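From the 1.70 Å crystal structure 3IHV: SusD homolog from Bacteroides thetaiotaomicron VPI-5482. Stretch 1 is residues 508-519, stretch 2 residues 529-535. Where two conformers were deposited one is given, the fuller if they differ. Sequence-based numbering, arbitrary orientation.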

ATOM      1  N   THR A 508      -7.367  -7.698  19.335  1.00  7.35           N
ATOM      2  CA  THR A 508      -5.974  -7.848  18.877  1.00  7.94           C
ATOM      3  C   THR A 508      -5.171  -8.589  19.921  1.00  7.87           C
ATOM      4  O   THR A 508      -5.166  -8.220  21.107  1.00 10.44           O
ATOM      5  CB  THR A 508      -5.318  -6.500  18.566  1.00  6.90           C
ATOM      6  OG1 THR A 508      -6.078  -5.865  17.523  1.00  6.92           O
ATOM      7  CG2 THR A 508      -3.880  -6.667  18.097  1.00  7.06           C
ATOM      8  N   GLU A 509      -4.524  -9.661  19.487  1.00  8.03           N
ATOM      9  CA  GLU A 509      -3.819 -10.564  20.395  1.00  8.76           C
ATOM     10  C   GLU A 509      -2.352 -10.626  20.059  1.00  8.80           C
ATOM     11  O   GLU A 509      -1.956 -10.846  18.922  1.00  8.28           O
ATOM     12  CB  GLU A 509      -4.476 -11.944  20.320  1.00  9.58           C
ATOM     13  CG  GLU A 509      -3.909 -13.011  21.264  1.00 13.53           C
ATOM     14  CD  GLU A 509      -4.693 -14.336  21.230  1.00 18.46           C
ATOM     15  OE1 GLU A 509      -5.866 -14.368  20.757  1.00 18.47           O
ATOM     16  OE2 GLU A 509      -4.123 -15.346  21.708  1.00 20.84           O
ATOM     17  N   GLU A 510      -1.520 -10.469  21.073  1.00  9.94           N
ATOM     18  CA  GLU A 510      -0.093 -10.466  20.859  1.00 10.36           C
ATOM     19  C   GLU A 510       0.346 -11.853  20.453  1.00  9.76           C
ATOM     20  O   GLU A 510      -0.056 -12.823  21.051  1.00  9.48           O
ATOM     21  CB  GLU A 510       0.634 -10.071  22.142  1.00 10.98           C
ATOM     22  CG  GLU A 510       2.097  -9.808  21.911  1.00 14.21           C
ATOM     23  CD  GLU A 510       2.775  -9.259  23.138  1.00 20.09           C
ATOM     24  OE1 GLU A 510       2.306  -9.491  24.283  1.00 23.19           O
ATOM     25  OE2 GLU A 510       3.787  -8.567  22.944  1.00 25.45           O
ATOM     26  N   GLY A 511       1.178 -11.950  19.424  1.00  9.33           N
ATOM     27  CA  GLY A 511       1.634 -13.263  18.970  1.00  9.77           C
ATOM     28  C   GLY A 511       0.665 -13.944  18.009  1.00  9.74           C
ATOM     29  O   GLY A 511       0.931 -15.064  17.570  1.00 11.42           O
ATOM     30  N   LYS A 512      -0.433 -13.274  17.676  1.00  8.51           N
ATOM     31  CA  LYS A 512      -1.389 -13.803  16.722  1.00  7.96           C
ATOM     32  C   LYS A 512      -1.511 -12.875  15.526  1.00  8.61           C
ATOM     33  O   LYS A 512      -1.176 -13.244  14.381  1.00  7.86           O
ATOM     34  CB  LYS A 512      -2.767 -13.987  17.402  1.00  7.93           C
ATOM     35  CG  LYS A 512      -3.861 -14.516  16.470  1.00  7.30           C
ATOM     36  CD  LYS A 512      -5.153 -14.730  17.181  1.00  7.19           C
ATOM     37  CE  LYS A 512      -6.230 -15.203  16.212  1.00  8.34           C
ATOM     38  NZ  LYS A 512      -7.493 -15.472  16.941  1.00  9.77           N
ATOM     39  N   HIS A 513      -1.938 -11.635  15.798  1.00  8.15           N
ATOM     40  CA  HIS A 513      -2.362 -10.718  14.733  1.00  8.77           C
ATOM     41  C   HIS A 513      -1.244 -10.028  13.949  1.00  7.98           C
ATOM     42  O   HIS A 513      -1.530  -9.231  13.080  1.00 10.28           O
ATOM     43  CB  HIS A 513      -3.456  -9.741  15.230  1.00  8.16           C
ATOM     44  CG  HIS A 513      -4.762 -10.425  15.516  1.00  9.38           C
ATOM     45  ND1 HIS A 513      -5.238 -10.646  16.798  1.00  9.51           N
ATOM     46  CD2 HIS A 513      -5.664 -11.002  14.681  1.00  8.06           C
ATOM     47  CE1 HIS A 513      -6.374 -11.316  16.735  1.00 10.40           C
ATOM     48  NE2 HIS A 513      -6.652 -11.556  15.462  1.00  7.98           N
ATOM     49  N   GLU A 514      -0.008 -10.395  14.212  1.00  8.88           N
ATOM     50  CA  GLU A 514       1.124  -9.956  13.395  1.00  9.67           C
ATOM     51  C   GLU A 514       1.152 -10.731  12.055  1.00  9.56           C
ATOM     52  O   GLU A 514       1.921 -10.374  11.163  1.00  9.23           O
ATOM     53  CB  GLU A 514       2.453 -10.135  14.089  1.00 10.11           C
ATOM     54  CG  GLU A 514       2.554  -9.461  15.449  1.00 10.92           C
ATOM     55  CD  GLU A 514       1.984 -10.284  16.570  1.00 14.10           C
ATOM     56  OE1 GLU A 514       1.671 -11.466  16.323  1.00 11.15           O
ATOM     57  OE2 GLU A 514       1.853  -9.741  17.696  1.00 13.29           O
ATOM     58  N   LEU A 515       0.376 -11.806  11.949  1.00  8.45           N
ATOM     59  CA  LEU A 515       0.148 -12.510  10.676  1.00  8.32           C
ATOM     60  C   LEU A 515      -1.313 -12.775  10.466  1.00  6.99           C
ATOM     61  O   LEU A 515      -2.091 -12.842  11.434  1.00  6.84           O
ATOM     62  CB  LEU A 515       0.813 -13.871  10.693  1.00  7.93           C
ATOM     63  CG  LEU A 515       2.348 -13.873  10.715  1.00  7.89           C
ATOM     64  CD1 LEU A 515       2.853 -15.301  10.983  1.00  6.96           C
ATOM     65  CD2 LEU A 515       2.958 -13.293   9.402  1.00  7.40           C
ATOM     66  N   PHE A 516      -1.684 -12.928   9.209  1.00  7.23           N
ATOM     67  CA  PHE A 516      -2.989 -13.488   8.869  1.00  7.72           C
ATOM     68  C   PHE A 516      -2.859 -15.005   8.951  1.00  7.92           C
ATOM     69  O   PHE A 516      -1.738 -15.548   8.865  1.00  8.71           O
ATOM     70  CB  PHE A 516      -3.453 -13.044   7.482  1.00  9.37           C
ATOM     71  CG  PHE A 516      -4.260 -11.723   7.494  1.00 10.36           C
ATOM     72  CD1 PHE A 516      -4.009 -10.735   8.445  1.00 13.61           C
ATOM     73  CD2 PHE A 516      -5.193 -11.458   6.521  1.00 17.46           C
ATOM     74  CE1 PHE A 516      -4.728  -9.521   8.440  1.00 14.36           C
ATOM     75  CE2 PHE A 516      -5.889 -10.250   6.484  1.00 14.12           C
ATOM     76  CZ  PHE A 516      -5.677  -9.297   7.465  1.00 17.44           C
ATOM     77  N   PRO A 517      -3.970 -15.700   9.169  1.00  7.21           N
ATOM     78  CA  PRO A 517      -3.894 -17.141   9.192  1.00  7.54           C
ATOM     79  C   PRO A 517      -3.691 -17.692   7.787  1.00  7.13           C
ATOM     80  O   PRO A 517      -4.067 -17.048   6.805  1.00  7.16           O
ATOM     81  CB  PRO A 517      -5.295 -17.558   9.663  1.00  7.68           C
ATOM     82  CG  PRO A 517      -6.217 -16.433   9.116  1.00  6.92           C
ATOM     83  CD  PRO A 517      -5.354 -15.202   9.252  1.00  7.33           C
ATOM     84  N   ILE A 518      -3.161 -18.901   7.704  1.00  6.55           N
ATOM     85  CA  ILE A 518      -3.126 -19.614   6.442  1.00  6.40           C
ATOM     86  C   ILE A 518      -4.617 -19.948   6.251  1.00  5.71           C
ATOM     87  O   ILE A 518      -5.250 -20.380   7.193  1.00  6.02           O
ATOM     88  CB  ILE A 518      -2.329 -20.911   6.554  1.00  5.98           C
ATOM     89  CG1 ILE A 518      -0.893 -20.618   7.030  1.00  8.76           C
ATOM     90  CG2 ILE A 518      -2.369 -21.658   5.223  1.00  5.40           C
ATOM     91  CD1 ILE A 518      -0.093 -19.610   6.220  1.00  7.54           C
ATOM     92  N   PRO A 519      -5.195 -19.683   5.071  1.00  5.88           N
ATOM     93  CA  PRO A 519      -6.640 -19.942   4.943  1.00  6.14           C
ATOM     94  C   PRO A 519      -7.034 -21.370   5.302  1.00  6.54           C
ATOM     95  O   PRO A 519      -6.347 -22.339   4.947  1.00  7.36           O
ATOM     96  CB  PRO A 519      -6.943 -19.626   3.477  1.00  6.55           C
ATOM     97  CG  PRO A 519      -5.848 -18.707   3.040  1.00  6.20           C
ATOM     98  CD  PRO A 519      -4.625 -19.119   3.835  1.00  6.61           C
ATOM     99  N   PHE A 529       0.854 -28.671   5.858  1.00  7.13           N
ATOM    100  CA  PHE A 529       0.873 -27.287   6.356  1.00  6.97           C
ATOM    101  C   PHE A 529       0.702 -27.222   7.853  1.00  7.34           C
ATOM    102  O   PHE A 529       0.016 -28.061   8.438  1.00  6.48           O
ATOM    103  CB  PHE A 529      -0.298 -26.489   5.771  1.00  6.93           C
ATOM    104  CG  PHE A 529      -0.081 -25.946   4.392  1.00  7.43           C
ATOM    105  CD1 PHE A 529       0.987 -26.359   3.587  1.00  9.28           C
ATOM    106  CD2 PHE A 529      -1.007 -25.030   3.867  1.00  7.92           C
ATOM    107  CE1 PHE A 529       1.135 -25.869   2.329  1.00  9.66           C
ATOM    108  CE2 PHE A 529      -0.841 -24.523   2.585  1.00  8.29           C
ATOM    109  CZ  PHE A 529       0.231 -24.964   1.820  1.00  9.28           C
ATOM    110  N   ASN A 530       1.321 -26.189   8.430  1.00  8.35           N
ATOM    111  CA  ASN A 530       1.149 -25.792   9.816  1.00  8.45           C
ATOM    112  C   ASN A 530       0.495 -24.411   9.785  1.00  7.82           C
ATOM    113  O   ASN A 530       0.869 -23.535   8.990  1.00  7.68           O
ATOM    114  CB  ASN A 530       2.489 -25.692  10.539  1.00  9.23           C
ATOM    115  CG  ASN A 530       3.083 -27.051  10.875  1.00 13.23           C
ATOM    116  OD1 ASN A 530       2.358 -28.014  11.198  1.00 16.63           O
ATOM    117  ND2 ASN A 530       4.416 -27.120  10.884  1.00 18.48           N
ATOM    118  N   GLN A 531      -0.506 -24.235  10.643  1.00  7.77           N
ATOM    119  CA  GLN A 531      -1.170 -22.970  10.821  1.00  7.80           C
ATOM    120  C   GLN A 531      -0.229 -22.015  11.592  1.00  7.72           C
ATOM    121  O   GLN A 531       0.625 -22.455  12.343  1.00  7.68           O
ATOM    122  CB  GLN A 531      -2.502 -23.167  11.565  1.00  7.78           C
ATOM    123  CG  GLN A 531      -3.305 -21.881  11.783  1.00  6.76           C
ATOM    124  CD  GLN A 531      -3.572 -21.128  10.503  1.00  7.80           C
ATOM    125  OE1 GLN A 531      -2.789 -20.238  10.131  1.00  7.02           O
ATOM    126  NE2 GLN A 531      -4.616 -21.512   9.789  1.00  6.00           N
ATOM    127  N   ASN A 532      -0.400 -20.728  11.365  1.00  6.79           N
ATOM    128  CA  ASN A 532       0.410 -19.704  12.014  1.00  7.55           C
ATOM    129  C   ASN A 532       0.183 -19.633  13.524  1.00  8.31           C
ATOM    130  O   ASN A 532      -0.853 -20.044  14.013  1.00  8.20           O
ATOM    131  CB  ASN A 532       0.160 -18.349  11.335  1.00  7.66           C
ATOM    132  CG  ASN A 532       0.802 -18.267   9.976  1.00  6.32           C
ATOM    133  OD1 ASN A 532       1.843 -18.896   9.741  1.00  7.49           O
ATOM    134  ND2 ASN A 532       0.193 -17.513   9.072  1.00  8.03           N
ATOM    135  N   PRO A 533       1.152 -19.081  14.257  1.00  9.34           N
ATOM    136  CA  PRO A 533       1.045 -19.021  15.728  1.00  9.86           C
ATOM    137  C   PRO A 533      -0.256 -18.404  16.214  1.00  8.47           C
ATOM    138  O   PRO A 533      -0.709 -17.382  15.683  1.00  6.62           O
ATOM    139  CB  PRO A 533       2.275 -18.176  16.129  1.00 11.24           C
ATOM    140  CG  PRO A 533       3.278 -18.476  15.031  1.00 10.83           C
ATOM    141  CD  PRO A 533       2.428 -18.521  13.775  1.00 10.29           C
ATOM    142  N   LYS A 534      -0.877 -19.114  17.150  1.00  7.68           N
ATOM    143  CA  LYS A 534      -2.135 -18.705  17.810  0.50  8.34           C
ATOM    144  C   LYS A 534      -3.379 -18.667  16.931  1.00  8.38           C
ATOM    145  O   LYS A 534      -4.460 -18.260  17.391  1.00  8.92           O
ATOM    146  CB  LYS A 534      -1.969 -17.392  18.605  0.50  8.52           C
ATOM    147  CG  LYS A 534      -1.159 -17.583  19.881  0.50 10.06           C
ATOM    148  CD  LYS A 534      -1.021 -16.284  20.650  0.50 11.86           C
ATOM    149  CE  LYS A 534      -0.311 -16.472  21.977  0.50 13.39           C
ATOM    150  NZ  LYS A 534       1.109 -16.876  21.829  0.50 15.75           N
ATOM    151  N   TRP A 535      -3.254 -19.119  15.693  1.00  7.21           N
ATOM    152  CA  TRP A 535      -4.422 -19.178  14.785  1.00  8.62           C
ATOM    153  C   TRP A 535      -4.975 -20.600  14.774  1.00  9.70           C
ATOM    154  O   TRP A 535      -4.269 -21.537  15.147  1.00 10.35           O
ATOM    155  CB  TRP A 535      -4.080 -18.762  13.350  1.00  8.40           C
ATOM    156  CG  TRP A 535      -3.955 -17.275  13.163  1.00  6.18           C
ATOM    157  CD1 TRP A 535      -2.821 -16.544  13.144  1.00  7.91           C
ATOM    158  CD2 TRP A 535      -5.039 -16.354  12.964  1.00  8.45           C
ATOM    159  NE1 TRP A 535      -3.122 -15.199  12.950  1.00  6.94           N
ATOM    160  CE2 TRP A 535      -4.480 -15.063  12.837  1.00  7.03           C
ATOM    161  CE3 TRP A 535      -6.436 -16.499  12.903  1.00  8.20           C
ATOM    162  CZ2 TRP A 535      -5.268 -13.918  12.658  1.00  6.84           C
ATOM    163  CZ3 TRP A 535      -7.212 -15.348  12.705  1.00  7.02           C
ATOM    164  CH2 TRP A 535      -6.629 -14.098  12.579  1.00  6.72           C
ATOM    165  OXT TRP A 535      -6.124 -20.796  14.369  1.00  9.80           O
TER
HETATM  166  O   HOH W   1      -5.367 -17.903  20.009  1.00 38.84           O
HETATM  167  O   HOH W   2       0.485 -15.430  14.003  1.00  6.95           O
HETATM  168  O   HOH W   3      -7.102 -18.175  17.444  1.00 24.10           O

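Neither stretch forms a regular helix or strand. Between them 780 Å² is buried, and all five direct hydrogen bonds across the contact join a side chain of stretch 2 to a backbone atom of stretch 1. Thr508 lies out of reach, and contact begins with Glu509, whose CA-to-CB bond points toward stretch 2. Its extended chain brings OE2 to 3.4 Å from Lys534 CD, and a water joins OE2, through a weak hydrogen bond, to Lys534 O. The backbone of Glu509 meanwhile shapes its own stretch: Glu509 N donates to His513 ND1 (3.0 Å), and its O accepts from the N atoms of Lys512 and His513. The CA-to-CB bond of Glu510 points away, and the residue offers its carbonyl, with Glu510 O 3.6 Å from Lys534 CD.

Gly511 adopts phi/psi of 84/2, where a CB would be jammed against the preceding carbonyl oxygen and would also sit tight against Lys534 NZ; glycine escapes both. Glu514 makes no contact with stretch 2, but its OE2 accepts from Gly511 N (2.9 Å) and so ties the loop of stretch 1 to itself.

Lys512 is the first major contributor. All four chi angles are t, so the straight aliphatic chain lies across the indole of Trp535, with Lys512 CE 3.6 Å from Trp535 CE3 and over the face of the six-membered ring in a CH-pi contact. NZ, over the same face, makes a cation-pi interaction, and it also donates to a water that in turn donates to Lys534 O. A long apolar chain ending in a charge thus serves both the ring and the solvent. A further water donates to both Lys512 O and Pro533 O, linking two acceptors that cannot bond to each other.

Lys512 also opens a type I turn ending at Leu515, closed by Leu515 N to Lys512 O (3.2 Å). The turn brings two carbonyls within reach of one donor: Trp535 NE1 lies 3.1 Å from Lys512 O and 3.0 Å from Leu515 O, with angles of 137° and 133° indicating a bifurcated bond. Within the turn, buried His513 places CD2 3.6 Å from Trp535 CZ2, the two ring planes being nearly perpendicular. The CA-to-CB bond of Leu515 points toward stretch 2, and Leu515 CD1 packs against Pro533 CD (4.3 Å) and Asn532 CG (3.7 Å).

The CA-to-CB bond of Phe516 points away, but Phe516 O accepts from Asn532 ND2 at 2.8 Å, so an amide satisfies a carbonyl in a buried setting. Pro517 covers the indole face opposite Lys512: Pro517 CB is 3.5 Å from Trp535 CD2, its CD makes a CH-pi contact with the six-membered ring, and the flat indole is clasped between a proline ring and a lysine chain. Trp535 has the largest covered area in the contact, with partners over both faces and further contacts around the ring.

At Ile518, the Gln531 carboxamide behaves like a piece of backbone. Ile518 N donates to Gln531 OE1 (2.8 Å), while Gln531 NE2 donates to Ile518 O (2.9 Å, nearly linear). The branched apolar side chain of Ile518 fills buried space, with Ile518 CG2 3.9 Å from Phe529 CD2. Contact ends at Ile518; Pro519, whose CA-to-CB bond points away, occupies the N-cap position right before a helix.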